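Local coordinates for periplasmic sugar-binding protein (Chloroflexus aurantiacus, PDB 4RXU) that binds D-glucose, as beta-D-glucopyranose, and probably passes sugar to an ABC-type transporter, at residues G324-G329 with A335-V340; V127-T132 with D317-A322; V138-A143 with W177-P182; E49-E54 with S355-A360. All coordinates share one frame; numbering follows the deposited sequence.

Interaction 1 of 4, residues G324-G329 with A335-V340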
loop_
_atom_site.group_PDB
_atom_site.type_symbol
_atom_site.label_atom_id
_atom_site.label_comp_id
_atom_site.label_asym_id
_atom_site.label_seq_id
_atom_site.Cartn_x
_atom_site.Cartn_y
_atom_site.Cartn_z
ATOM N N GLY A 324 3.810 19.745 1.339
ATOM C CA GLY A 324 2.503 19.228 0.989
ATOM C C GLY A 324 1.829 18.645 2.215
ATOM O O GLY A 324 2.422 18.574 3.314
ATOM N N THR A 325 0.575 18.257 2.038
ATOM C CA THR A 325 -0.244 17.704 3.137
ATOM C C THR A 325 -1.132 16.556 2.657
ATOM O O THR A 325 -1.425 16.432 1.450
ATOM C CB THR A 325 -1.162 18.765 3.796
ATOM O OG1 THR A 325 -2.053 19.317 2.829
ATOM C CG2 THR A 325 -0.322 19.889 4.526
ATOM N N TYR A 326 -1.565 15.732 3.614
ATOM C CA TYR A 326 -2.640 14.785 3.370
ATOM C C TYR A 326 -3.718 15.077 4.379
ATOM O O TYR A 326 -3.460 15.151 5.567
ATOM C CB TYR A 326 -2.214 13.323 3.548
ATOM C CG TYR A 326 -1.401 12.739 2.417
ATOM C CD1 TYR A 326 -0.145 13.244 2.096
ATOM C CD2 TYR A 326 -1.880 11.677 1.683
ATOM C CE1 TYR A 326 0.602 12.709 1.056
ATOM C CE2 TYR A 326 -1.141 11.126 0.652
ATOM C CZ TYR A 326 0.087 11.655 0.328
ATOM O OH TYR A 326 0.798 11.072 -0.701
ATOM N N ASN A 327 -4.947 15.189 3.909
ATOM C CA ASN A 327 -6.036 15.395 4.815
ATOM C C ASN A 327 -6.439 14.102 5.485
ATOM O O ASN A 327 -6.567 13.041 4.852
ATOM C CB ASN A 327 -7.245 15.969 4.091
ATOM C CG ASN A 327 -8.391 16.292 5.046
ATOM O OD1 ASN A 327 -9.310 15.495 5.246
ATOM N ND2 ASN A 327 -8.288 17.426 5.692
ATOM N N ASN A 328 -6.706 14.207 6.776
ATOM C CA ASN A 328 -7.037 13.020 7.560
ATOM C C ASN A 328 -8.447 13.054 8.167
ATOM O O ASN A 328 -8.774 12.235 9.017
ATOM C CB ASN A 328 -5.974 12.807 8.638
ATOM C CG ASN A 328 -6.239 13.604 9.888
ATOM O OD1 ASN A 328 -6.976 14.594 9.863
ATOM N ND2 ASN A 328 -5.692 13.147 11.010
ATOM N N GLY A 329 -9.288 13.958 7.669
ATOM C CA GLY A 329 -10.655 14.139 8.181
ATOM C C GLY A 329 -10.821 15.313 9.131
ATOM O O GLY A 329 -11.914 15.903 9.256
ATOM N N ALA A 335 3.261 16.520 5.130
ATOM C CA ALA A 335 3.708 15.266 4.498
ATOM C C ALA A 335 5.186 15.284 4.164
ATOM O O ALA A 335 5.747 16.316 3.824
ATOM C CB ALA A 335 2.924 15.017 3.231
ATOM N N ILE A 336 5.810 14.119 4.310
ATOM C CA ILE A 336 7.189 13.901 3.871
ATOM C C ILE A 336 6.997 12.731 2.888
ATOM O O ILE A 336 6.977 11.563 3.280
ATOM C CB ILE A 336 8.117 13.534 5.054
ATOM C CG1 ILE A 336 8.125 14.663 6.097
ATOM C CG2 ILE A 336 9.526 13.246 4.557
ATOM C CD1 ILE A 336 8.806 14.367 7.425
ATOM N N GLN A 337 6.824 13.071 1.617
ATOM C CA GLN A 337 6.381 12.126 0.595
ATOM C C GLN A 337 7.523 11.740 -0.317
ATOM O O GLN A 337 8.325 12.586 -0.715
ATOM C CB GLN A 337 5.251 12.744 -0.228
ATOM C CG GLN A 337 4.634 11.818 -1.267
ATOM C CD GLN A 337 3.707 12.542 -2.243
ATOM O OE1 GLN A 337 2.480 12.571 -2.062
ATOM N NE2 GLN A 337 4.287 13.165 -3.248
ATOM N N SER A 338 7.516 10.456 -0.676
ATOM C CA SER A 338 8.530 9.778 -1.498
ATOM C C SER A 338 7.870 9.212 -2.746
ATOM O O SER A 338 6.708 8.793 -2.667
ATOM C CB SER A 338 9.178 8.619 -0.676
ATOM O OG SER A 338 10.271 9.130 0.009
ATOM N N PRO A 339 8.581 9.210 -3.899
ATOM C CA PRO A 339 7.925 8.733 -5.106
ATOM C C PRO A 339 7.892 7.230 -5.263
ATOM O O PRO A 339 8.554 6.466 -4.535
ATOM C CB PRO A 339 8.762 9.346 -6.227
ATOM C CG PRO A 339 10.095 9.538 -5.662
ATOM C CD PRO A 339 9.844 9.900 -4.225
ATOM N N VAL A 340 7.129 6.820 -6.263
ATOM C CA VAL A 340 6.938 5.406 -6.565
ATOM C C VAL A 340 7.174 5.157 -8.066
ATOM O O VAL A 340 6.973 6.057 -8.891
ATOM C CB VAL A 340 5.544 4.900 -6.115
ATOM C CG1 VAL A 340 5.343 5.188 -4.636
ATOM C CG2 VAL A 340 4.409 5.490 -6.963
#
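The ring of Tyr-326 presents its edge to Ala-335, whose methyl CB lies near the ring plane, 3.7 Å from CD1. The phenol then reaches beyond the alanine to the amide of Gln-337, where Tyr-326 OH donates to Gln-337 OE1 over a short 2.6 Å. The two side chains cross at about a right angle, with ring and amide planes 82° apart, and the hydroxyl meets the oxygen tilted only slightly from the carbonyl plane. Gln-337 delivers that oxygen by an extended chain that starts opposite its own backbone nitrogen (chi1 -176°) and carries OE1 out to the phenol. The backbones are joined by Ala-335 N, which donates to Gly-324 O at 2.9 Å. Together 325-327 and 332-343 form a beta hairpin, antiparallel in the sheet, although the axes of the short pieces 325-327 and 335-338 stand 106° apart. Gly-324 has a positive phi of 82°, a conformation that a CB would obstruct by pressing on the preceding carbonyl oxygen. Farther out, Asn-327 OD1 accepts from Gly-329 N in an Asx turn. Tyr-130 meets the Tyr-326 ring edge-to-face, and Leu-120 also touches it, close in sequence to the glucose-pocket residues Asp-118 and Arg-119; the Tyr-326 side chain itself stays about 10 Å from the bound glucose.

Interaction 2 of 4, residues V127-T132 with D317-A322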
loop_
_atom_site.group_PDB
_atom_site.type_symbol
_atom_site.label_atom_id
_atom_site.label_comp_id
_atom_site.label_asym_id
_atom_site.label_seq_id
_atom_site.Cartn_x
_atom_site.Cartn_y
_atom_site.Cartn_z
ATOM N N VAL A 127 -1.777 14.456 14.883
ATOM C CA VAL A 127 -0.761 13.894 14.006
ATOM C C VAL A 127 0.147 15.042 13.571
ATOM O O VAL A 127 -0.357 16.019 12.998
ATOM C CB VAL A 127 -1.368 13.189 12.780
ATOM C CG1 VAL A 127 -0.253 12.553 11.986
ATOM C CG2 VAL A 127 -2.425 12.167 13.187
ATOM N N ASP A 128 1.447 14.957 13.865
ATOM C CA ASP A 128 2.368 16.063 13.543
ATOM C C ASP A 128 2.884 16.000 12.109
ATOM O O ASP A 128 2.955 17.015 11.434
ATOM C CB ASP A 128 3.500 16.113 14.551
ATOM C CG ASP A 128 2.976 16.383 15.933
ATOM O OD1 ASP A 128 2.446 17.487 16.150
ATOM O OD2 ASP A 128 3.013 15.471 16.767
ATOM N N TYR A 129 3.253 14.797 11.671
ATOM C CA TYR A 129 3.825 14.572 10.315
ATOM C C TYR A 129 3.322 13.257 9.786
ATOM O O TYR A 129 2.957 12.351 10.559
ATOM C CB TYR A 129 5.377 14.575 10.324
ATOM C CG TYR A 129 5.886 15.882 10.825
ATOM C CD1 TYR A 129 6.009 16.973 9.968
ATOM C CD2 TYR A 129 6.126 16.072 12.190
ATOM C CE1 TYR A 129 6.395 18.215 10.446
ATOM C CE2 TYR A 129 6.502 17.311 12.679
ATOM C CZ TYR A 129 6.636 18.376 11.795
ATOM O OH TYR A 129 7.025 19.621 12.212
ATOM N N TYR A 130 3.370 13.153 8.472
ATOM C CA TYR A 130 3.035 11.924 7.765
ATOM C C TYR A 130 4.150 11.579 6.755
ATOM O O TYR A 130 4.322 12.270 5.754
ATOM C CB TYR A 130 1.707 12.102 7.035
ATOM C CG TYR A 130 1.192 10.886 6.297
ATOM C CD1 TYR A 130 1.439 9.592 6.727
ATOM C CD2 TYR A 130 0.423 11.048 5.160
ATOM C CE1 TYR A 130 0.929 8.500 6.030
ATOM C CE2 TYR A 130 -0.115 9.987 4.472
ATOM C CZ TYR A 130 0.118 8.705 4.900
ATOM O OH TYR A 130 -0.440 7.674 4.194
ATOM N N VAL A 131 4.874 10.519 7.046
ATOM C CA VAL A 131 5.901 9.992 6.164
ATOM C C VAL A 131 5.228 8.930 5.305
ATOM O O VAL A 131 4.707 7.945 5.803
ATOM C CB VAL A 131 7.061 9.371 6.968
ATOM C CG1 VAL A 131 8.026 8.629 6.059
ATOM C CG2 VAL A 131 7.782 10.440 7.774
ATOM N N THR A 132 5.237 9.164 4.002
ATOM C CA THR A 132 4.432 8.379 3.074
ATOM C C THR A 132 5.049 8.279 1.683
ATOM O O THR A 132 5.822 9.148 1.258
ATOM C CB THR A 132 2.999 8.984 2.976
ATOM O OG1 THR A 132 2.138 8.146 2.198
ATOM C CG2 THR A 132 3.008 10.394 2.332
ATOM N N ASP A 317 14.935 19.249 18.954
ATOM C CA ASP A 317 14.092 20.435 19.086
ATOM C C ASP A 317 14.061 21.264 17.779
ATOM O O ASP A 317 13.914 22.494 17.785
ATOM C CB ASP A 317 14.551 21.274 20.287
ATOM C CG ASP A 317 14.401 20.533 21.613
ATOM O OD1 ASP A 317 13.264 20.106 21.932
ATOM O OD2 ASP A 317 15.414 20.391 22.341
ATOM N N GLN A 318 14.197 20.554 16.664
ATOM C CA GLN A 318 14.057 21.135 15.318
ATOM C C GLN A 318 12.856 20.487 14.570
ATOM O O GLN A 318 12.368 19.430 14.936
ATOM C CB GLN A 318 15.378 20.993 14.532
ATOM C CG GLN A 318 16.565 21.700 15.193
ATOM C CD GLN A 318 17.888 21.504 14.474
ATOM O OE1 GLN A 318 18.014 20.680 13.573
ATOM N NE2 GLN A 318 18.883 22.268 14.885
ATOM N N GLN A 319 12.389 21.172 13.531
ATOM C CA GLN A 319 11.231 20.765 12.740
ATOM C C GLN A 319 11.689 19.957 11.528
ATOM O O GLN A 319 12.610 20.370 10.810
ATOM C CB GLN A 319 10.456 21.979 12.201
ATOM C CG GLN A 319 9.432 22.555 13.166
ATOM C CD GLN A 319 8.560 23.629 12.535
ATOM O OE1 GLN A 319 8.352 24.686 13.126
ATOM N NE2 GLN A 319 8.054 23.369 11.330
ATOM N N PRO A 320 11.016 18.833 11.260
ATOM C CA PRO A 320 11.223 18.091 10.034
ATOM C C PRO A 320 10.863 18.867 8.783
ATOM O O PRO A 320 10.088 19.818 8.815
ATOM C CB PRO A 320 10.257 16.915 10.178
ATOM C CG PRO A 320 10.094 16.737 11.648
ATOM C CD PRO A 320 10.089 18.137 12.163
ATOM N N GLU A 321 11.363 18.369 7.668
ATOM C CA GLU A 321 11.214 19.036 6.382
ATOM C C GLU A 321 10.027 18.527 5.588
ATOM O O GLU A 321 10.180 17.678 4.719
ATOM C CB GLU A 321 12.444 18.816 5.519
ATOM C CG GLU A 321 13.746 19.071 6.208
ATOM C CD GLU A 321 14.934 18.761 5.332
ATOM O OE1 GLU A 321 14.812 18.707 4.083
ATOM O OE2 GLU A 321 15.997 18.566 5.924
ATOM N N ALA A 322 8.864 19.099 5.824
ATOM C CA ALA A 322 7.630 18.590 5.195
ATOM C C ALA A 322 7.212 19.486 4.052
ATOM O O ALA A 322 7.452 20.709 4.064
ATOM C CB ALA A 322 6.508 18.458 6.208
#
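The backbones of Tyr-129 and Ala-322 pass with their CA atoms 7.5 Å apart, too far for main-chain pairing, and no hydrogen bond crosses between the strand residues of 127-132 and the irregular segment 317-322. Side chains fill the interval, and Tyr-129 supplies most of the surface. Its CB points toward the loop, and with CG placed opposite its own carbonyl carbon (chi1 -60°) the ring turns a face to Pro-320. The pyrrolidine ring covers that face: Pro-320 CG stands 3.9 Å from the centroid of the Tyr-129 ring and 15° off the normal, a CH-pi contact, while Pro-320 CD slides outward to lie 3.4 Å from Tyr-129 OH. Proline suits the place because its CH groups, polarised somewhat by the amide nitrogen, most of all at CD, match an electron-rich phenol face. At the ring's edge, near its plane, Ala-322 CB touches Tyr-129 CD1 at 4.1 Å, and the aliphatic CG of Gln-319 approaches the hydroxyl at 3.9 Å. The loop leaves helix 300-315 through a Schellman motif, with Asp-317 at positive phi as its C-prime residue. Pro-320 also leans back on Ala-310 and Leu-314 of that helix, and both Tyr-129 and Ala-322 touch Pro-334 of strand 332-343, the neighbour of 129-133 in the sheet. The union of strand and loop therefore rests on dispersion and weak CH-pi attraction, which depend on close fit of shape and far less on direction than a hydrogen bond would.

Interaction 3 of 4, residues V138-A143 with W177-P182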
loop_
_atom_site.group_PDB
_atom_site.type_symbol
_atom_site.label_atom_id
_atom_site.label_comp_id
_atom_site.label_asym_id
_atom_site.label_seq_id
_atom_site.Cartn_x
_atom_site.Cartn_y
_atom_site.Cartn_z
ATOM N N VAL A 138 0.621 5.532 -6.885
ATOM C CA VAL A 138 0.613 4.056 -6.960
ATOM C C VAL A 138 -0.620 3.552 -7.742
ATOM O O VAL A 138 -0.502 2.755 -8.690
ATOM C CB VAL A 138 0.600 3.412 -5.564
ATOM C CG1 VAL A 138 0.436 1.911 -5.663
ATOM C CG2 VAL A 138 1.862 3.771 -4.813
ATOM N N GLY A 139 -1.810 4.004 -7.348
ATOM C CA GLY A 139 -3.031 3.516 -8.012
ATOM C C GLY A 139 -3.098 3.949 -9.459
ATOM O O GLY A 139 -3.499 3.186 -10.301
ATOM N N ALA A 140 -2.714 5.198 -9.720
ATOM C CA ALA A 140 -2.681 5.733 -11.092
ATOM C C ALA A 140 -1.752 4.889 -11.950
ATOM O O ALA A 140 -2.113 4.528 -13.066
ATOM C CB ALA A 140 -2.260 7.191 -11.114
ATOM N N GLN A 141 -0.578 4.547 -11.425
ATOM C CA GLN A 141 0.368 3.749 -12.184
ATOM C C GLN A 141 -0.140 2.339 -12.439
ATOM O O GLN A 141 0.056 1.767 -13.503
ATOM C CB GLN A 141 1.716 3.701 -11.493
ATOM C CG GLN A 141 2.493 4.988 -11.646
ATOM C CD GLN A 141 3.871 4.905 -11.007
ATOM O OE1 GLN A 141 4.444 3.842 -10.921
ATOM N NE2 GLN A 141 4.404 6.021 -10.602
ATOM N N GLN A 142 -0.797 1.764 -11.447
ATOM C CA GLN A 142 -1.396 0.452 -11.641
ATOM C C GLN A 142 -2.408 0.505 -12.789
ATOM O O GLN A 142 -2.381 -0.306 -13.724
ATOM C CB GLN A 142 -2.051 -0.029 -10.353
ATOM C CG GLN A 142 -1.064 -0.353 -9.258
ATOM C CD GLN A 142 -1.720 -0.647 -7.955
ATOM O OE1 GLN A 142 -2.809 -0.168 -7.683
ATOM N NE2 GLN A 142 -1.060 -1.436 -7.130
ATOM N N ALA A 143 -3.334 1.444 -12.686
ATOM C CA ALA A 143 -4.355 1.566 -13.724
ATOM C C ALA A 143 -3.784 1.909 -15.102
ATOM O O ALA A 143 -4.237 1.379 -16.126
ATOM C CB ALA A 143 -5.390 2.594 -13.319
ATOM N N TRP A 177 -8.962 4.558 -10.023
ATOM C CA TRP A 177 -10.286 4.882 -10.550
ATOM C C TRP A 177 -10.227 6.084 -11.478
ATOM O O TRP A 177 -10.930 6.149 -12.499
ATOM C CB TRP A 177 -11.248 5.197 -9.410
ATOM C CG TRP A 177 -12.662 5.451 -9.867
ATOM C CD1 TRP A 177 -13.289 6.656 -9.934
ATOM C CD2 TRP A 177 -13.613 4.467 -10.333
ATOM N NE1 TRP A 177 -14.577 6.487 -10.403
ATOM C CE2 TRP A 177 -14.807 5.153 -10.633
ATOM C CE3 TRP A 177 -13.579 3.071 -10.489
ATOM C CZ2 TRP A 177 -15.958 4.488 -11.107
ATOM C CZ3 TRP A 177 -14.719 2.407 -10.945
ATOM C CH2 TRP A 177 -15.891 3.120 -11.253
ATOM N N LYS A 178 -9.405 7.059 -11.110
ATOM C CA LYS A 178 -9.338 8.281 -11.901
ATOM C C LYS A 178 -8.646 8.095 -13.241
ATOM O O LYS A 178 -8.736 8.973 -14.093
ATOM C CB LYS A 178 -8.802 9.445 -11.078
ATOM C CG LYS A 178 -9.740 9.693 -9.890
ATOM C CD LYS A 178 -9.639 11.078 -9.370
ATOM C CE LYS A 178 -10.791 11.476 -8.484
ATOM N NZ LYS A 178 -10.323 12.688 -7.769
ATOM N N VAL A 179 -8.002 6.940 -13.426
ATOM C CA VAL A 179 -7.504 6.517 -14.733
ATOM C C VAL A 179 -8.465 5.549 -15.416
ATOM O O VAL A 179 -8.711 5.643 -16.628
ATOM C CB VAL A 179 -6.094 5.888 -14.586
ATOM C CG1 VAL A 179 -5.642 5.188 -15.864
ATOM C CG2 VAL A 179 -5.080 6.946 -14.166
ATOM N N LEU A 180 -8.990 4.600 -14.657
ATOM C CA LEU A 180 -9.871 3.606 -15.262
ATOM C C LEU A 180 -11.260 4.118 -15.657
ATOM O O LEU A 180 -11.811 3.685 -16.665
ATOM C CB LEU A 180 -10.026 2.372 -14.366
ATOM C CG LEU A 180 -8.762 1.592 -14.041
ATOM C CD1 LEU A 180 -9.013 0.621 -12.892
ATOM C CD2 LEU A 180 -8.236 0.852 -15.254
ATOM N N GLN A 181 -11.823 5.023 -14.862
ATOM C CA GLN A 181 -13.202 5.413 -15.066
ATOM C C GLN A 181 -13.458 5.968 -16.483
ATOM O O GLN A 181 -14.429 5.566 -17.136
ATOM C CB GLN A 181 -13.686 6.356 -13.953
ATOM C CG GLN A 181 -15.141 6.792 -14.088
ATOM C CD GLN A 181 -15.355 7.914 -15.111
ATOM O OE1 GLN A 181 -14.515 8.815 -15.259
ATOM N NE2 GLN A 181 -16.501 7.877 -15.800
ATOM N N PRO A 182 -12.582 6.856 -16.980
ATOM C CA PRO A 182 -12.831 7.306 -18.349
ATOM C C PRO A 182 -12.783 6.176 -19.367
ATOM O O PRO A 182 -13.475 6.222 -20.368
ATOM C CB PRO A 182 -11.673 8.257 -18.617
ATOM C CG PRO A 182 -11.286 8.767 -17.281
ATOM C CD PRO A 182 -11.538 7.656 -16.318
#
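Ala-143 CB meets two residues of the facing helix: it lies 3.6 Å from Val-179 CB and equally 3.6 Å from Leu-180 CG. One valine branch, CG1, set opposite the backbone nitrogen of Val-179 (chi1 169°), runs alongside the same methyl. The other branch, CG2, turns back along helix 135-148 to the turn before, where it meets Ala-140 CB at 4.2 Å and comes similarly close to the Ala-140 carbonyl oxygen. Leucine approaches differently: its fork lies beside Ala-143, with both CD1 and CD2 within van der Waals range of the methyl. Alanines at these two places, one turn apart, allow the helix axes to come to 8.1 Å, and the branched side chains opposite supply the bulk. The segments run in roughly the same direction, 33° apart, and no hydrogen bond links them. Behind the contact, helix 167-185 is kinked, since the nitrogens of Val-179 and Pro-182 make no bond to the preceding turn; proline, lacking an N-H, could make none. Elsewhere on helix 135-148, Gln-142 NE2 is held by the carbonyls of Gly-276 and Pro-251, which probably limits rotation of the helix. Val-179 also rests on Gln-144 and Val-147, extending the seam along helix 135-148. The two helices flank strand 155-159 in the chain; Leu-180 touches Leu-249 of strand 246-249 in the four-stranded parallel sheet, and Val-138 touches Val-296 of strand 295-298 in the other sheet.

Interaction 4 of 4, residues E49-E54 with S355-A360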
loop_
_atom_site.group_PDB
_atom_site.type_symbol
_atom_site.label_atom_id
_atom_site.label_comp_id
_atom_site.label_asym_id
_atom_site.label_seq_id
_atom_site.Cartn_x
_atom_site.Cartn_y
_atom_site.Cartn_z
ATOM N N GLU A 49 10.423 -3.428 8.912
ATOM C CA GLU A 49 11.172 -3.920 10.079
ATOM C C GLU A 49 12.654 -4.112 9.739
ATOM O O GLU A 49 13.531 -3.614 10.435
ATOM C CB GLU A 49 10.591 -5.242 10.608
ATOM C CG GLU A 49 11.278 -5.749 11.863
ATOM C CD GLU A 49 10.813 -7.125 12.252
ATOM O OE1 GLU A 49 10.453 -7.905 11.344
ATOM O OE2 GLU A 49 10.818 -7.437 13.454
ATOM N N THR A 50 12.906 -4.807 8.643
ATOM C CA THR A 50 14.266 -5.077 8.173
ATOM C C THR A 50 15.028 -3.812 7.870
ATOM O O THR A 50 16.156 -3.621 8.323
ATOM C CB THR A 50 14.240 -5.970 6.917
ATOM O OG1 THR A 50 13.754 -7.273 7.297
ATOM C CG2 THR A 50 15.672 -6.048 6.268
ATOM N N ARG A 51 14.375 -2.914 7.136
ATOM C CA ARG A 51 15.015 -1.684 6.735
ATOM C C ARG A 51 15.248 -0.743 7.922
ATOM O O ARG A 51 16.285 -0.054 7.965
ATOM C CB ARG A 51 14.216 -0.990 5.639
ATOM C CG ARG A 51 14.021 -1.826 4.382
ATOM C CD ARG A 51 15.312 -2.110 3.676
ATOM N NE ARG A 51 15.078 -2.880 2.452
ATOM C CZ ARG A 51 16.023 -3.141 1.559
ATOM N NH1 ARG A 51 17.254 -2.684 1.748
ATOM N NH2 ARG A 51 15.729 -3.862 0.494
ATOM N N PHE A 52 14.305 -0.721 8.886
ATOM C CA PHE A 52 14.520 0.055 10.090
ATOM C C PHE A 52 15.744 -0.446 10.830
ATOM O O PHE A 52 16.620 0.336 11.208
ATOM C CB PHE A 52 13.308 0.033 11.038
ATOM C CG PHE A 52 12.324 1.160 10.790
ATOM C CD1 PHE A 52 12.718 2.481 10.894
ATOM C CD2 PHE A 52 11.011 0.887 10.458
ATOM C CE1 PHE A 52 11.818 3.506 10.675
ATOM C CE2 PHE A 52 10.105 1.907 10.250
ATOM C CZ PHE A 52 10.504 3.214 10.357
ATOM N N ARG A 53 15.780 -1.757 11.053
ATOM C CA ARG A 53 16.904 -2.363 11.790
ATOM C C ARG A 53 18.231 -2.081 11.108
ATOM O O ARG A 53 19.199 -1.708 11.762
ATOM C CB ARG A 53 16.695 -3.860 11.953
ATOM C CG ARG A 53 15.658 -4.148 13.025
ATOM C CD ARG A 53 15.564 -5.623 13.380
ATOM N NE ARG A 53 14.243 -5.970 13.925
ATOM C CZ ARG A 53 13.745 -5.556 15.094
ATOM N NH1 ARG A 53 14.435 -4.758 15.898
ATOM N NH2 ARG A 53 12.521 -5.938 15.465
ATOM N N GLU A 54 18.269 -2.217 9.787
ATOM C CA GLU A 54 19.503 -1.885 9.045
ATOM C C GLU A 54 19.917 -0.419 9.225
ATOM O O GLU A 54 21.072 -0.112 9.463
ATOM C CB GLU A 54 19.370 -2.243 7.571
ATOM C CG GLU A 54 19.312 -3.765 7.367
ATOM C CD GLU A 54 18.870 -4.202 5.981
ATOM O OE1 GLU A 54 18.434 -3.354 5.180
ATOM O OE2 GLU A 54 18.944 -5.427 5.704
ATOM N N SER A 355 19.911 -0.266 -8.193
ATOM C CA SER A 355 19.611 0.617 -7.064
ATOM C C SER A 355 20.102 0.082 -5.712
ATOM O O SER A 355 20.039 0.784 -4.704
ATOM C CB SER A 355 18.114 0.800 -6.967
ATOM O OG SER A 355 17.486 -0.439 -6.617
ATOM N N GLY A 356 20.531 -1.166 -5.676
ATOM C CA GLY A 356 20.925 -1.801 -4.427
ATOM C C GLY A 356 19.826 -2.332 -3.533
ATOM O O GLY A 356 20.112 -2.845 -2.458
ATOM N N TYR A 357 18.580 -2.235 -3.973
ATOM C CA TYR A 357 17.480 -2.664 -3.131
ATOM C C TYR A 357 17.576 -4.147 -2.803
ATOM O O TYR A 357 17.504 -4.557 -1.620
ATOM C CB TYR A 357 16.144 -2.354 -3.795
ATOM C CG TYR A 357 14.976 -2.324 -2.835
ATOM C CD1 TYR A 357 14.790 -1.247 -2.010
ATOM C CD2 TYR A 357 14.072 -3.386 -2.746
ATOM C CE1 TYR A 357 13.735 -1.185 -1.103
ATOM C CE2 TYR A 357 12.996 -3.317 -1.881
ATOM C CZ TYR A 357 12.833 -2.201 -1.051
ATOM O OH TYR A 357 11.747 -2.083 -0.181
ATOM N N TYR A 358 17.791 -4.935 -3.853
ATOM C CA TYR A 358 17.974 -6.373 -3.723
ATOM C C TYR A 358 19.231 -6.835 -4.423
ATOM O O TYR A 358 19.631 -6.254 -5.409
ATOM C CB TYR A 358 16.821 -7.157 -4.347
ATOM C CG TYR A 358 15.459 -6.990 -3.705
ATOM C CD1 TYR A 358 15.304 -7.014 -2.332
ATOM C CD2 TYR A 358 14.330 -6.855 -4.476
ATOM C CE1 TYR A 358 14.058 -6.912 -1.745
ATOM C CE2 TYR A 358 13.067 -6.739 -3.882
ATOM C CZ TYR A 358 12.946 -6.782 -2.515
ATOM O OH TYR A 358 11.707 -6.666 -1.901
ATOM N N SER A 359 19.817 -7.911 -3.918
ATOM C CA SER A 359 20.876 -8.601 -4.644
ATOM C C SER A 359 20.285 -9.409 -5.797
ATOM O O SER A 359 19.229 -10.042 -5.667
ATOM C CB SER A 359 21.663 -9.502 -3.704
ATOM O OG SER A 359 22.545 -10.357 -4.431
ATOM N N ALA A 360 20.979 -9.396 -6.936
ATOM C CA ALA A 360 20.559 -10.211 -8.078
ATOM C C ALA A 360 20.435 -11.696 -7.715
ATOM O O ALA A 360 19.618 -12.420 -8.297
ATOM C CB ALA A 360 21.542 -10.054 -9.222
HETATM O O HOH W 1 19.577 -3.290 0.233
#
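Arg-51 lays one terminal nitrogen over the ring of Tyr-357: NH2 sits 3.4 Å above the ring plane, over its centre. The flat groups are not quite parallel, their planes being 32° apart, so the guanidinium tilts away from the ring beyond NH2 while its CZ still stands 4.2 Å from the centroid of the Tyr-357 ring, a cation-pi contact. The same nitrogen points an N-H at the tyrosine's own carbonyl, and Arg-51 NH2 to Tyr-357 O is a nearly straight bond of 2.8 Å (170°) lying in the guanidinium plane. The bend at chi2 (-65°), followed by an extended run, brings the group to both the ring face and the carbonyl. Its other branch, NH1, donates to a water 2.8 Å away, which in turn donates a hydrogen bond to Gly-356 O; Glu-54 OE1 offers NH1 a long ion pair within the helix. At its edge, Tyr-357 meets the face of Tyr-358, with Tyr-357 CD2 above the middle of that ring. The phenols are tied elsewhere, Tyr-357 OH to Gln-47 and Tyr-358 OH to Ala-279 O, while Phe-297 meets Tyr-357 edge-to-face. Gly-356, at positive phi, turns the chain out of helix 348-354. Arginine suits the place because its flat cation carries several N-H groups in its plane, and its charge is probably spread over a pi face, a carbonyl, a water and a long ion pair, joining the C-terminal tail to an early helix.

Interactions 1 and 2 belong to one sheet: strands 332-343 and 129-133 are neighbours, probably linked by backbone hydrogen bonds from Ile-336 N and Ser-338 N to the carbonyls of Tyr-130 and Thr-132. Both are surface contacts centred on a tyrosine, but interaction 1 uses its hydroxyl and interaction 2 its ring face. Interaction 3 is partly buried and wholly apolar; it touches interaction 1 where Gln-141 NE2 meets Val-340 O. Interaction 4, also partly buried, is the one built on a charge, and touches none of the others. The chain loop it closes encloses all three, whereas interaction 3 lies inside the loop closed by interaction 2.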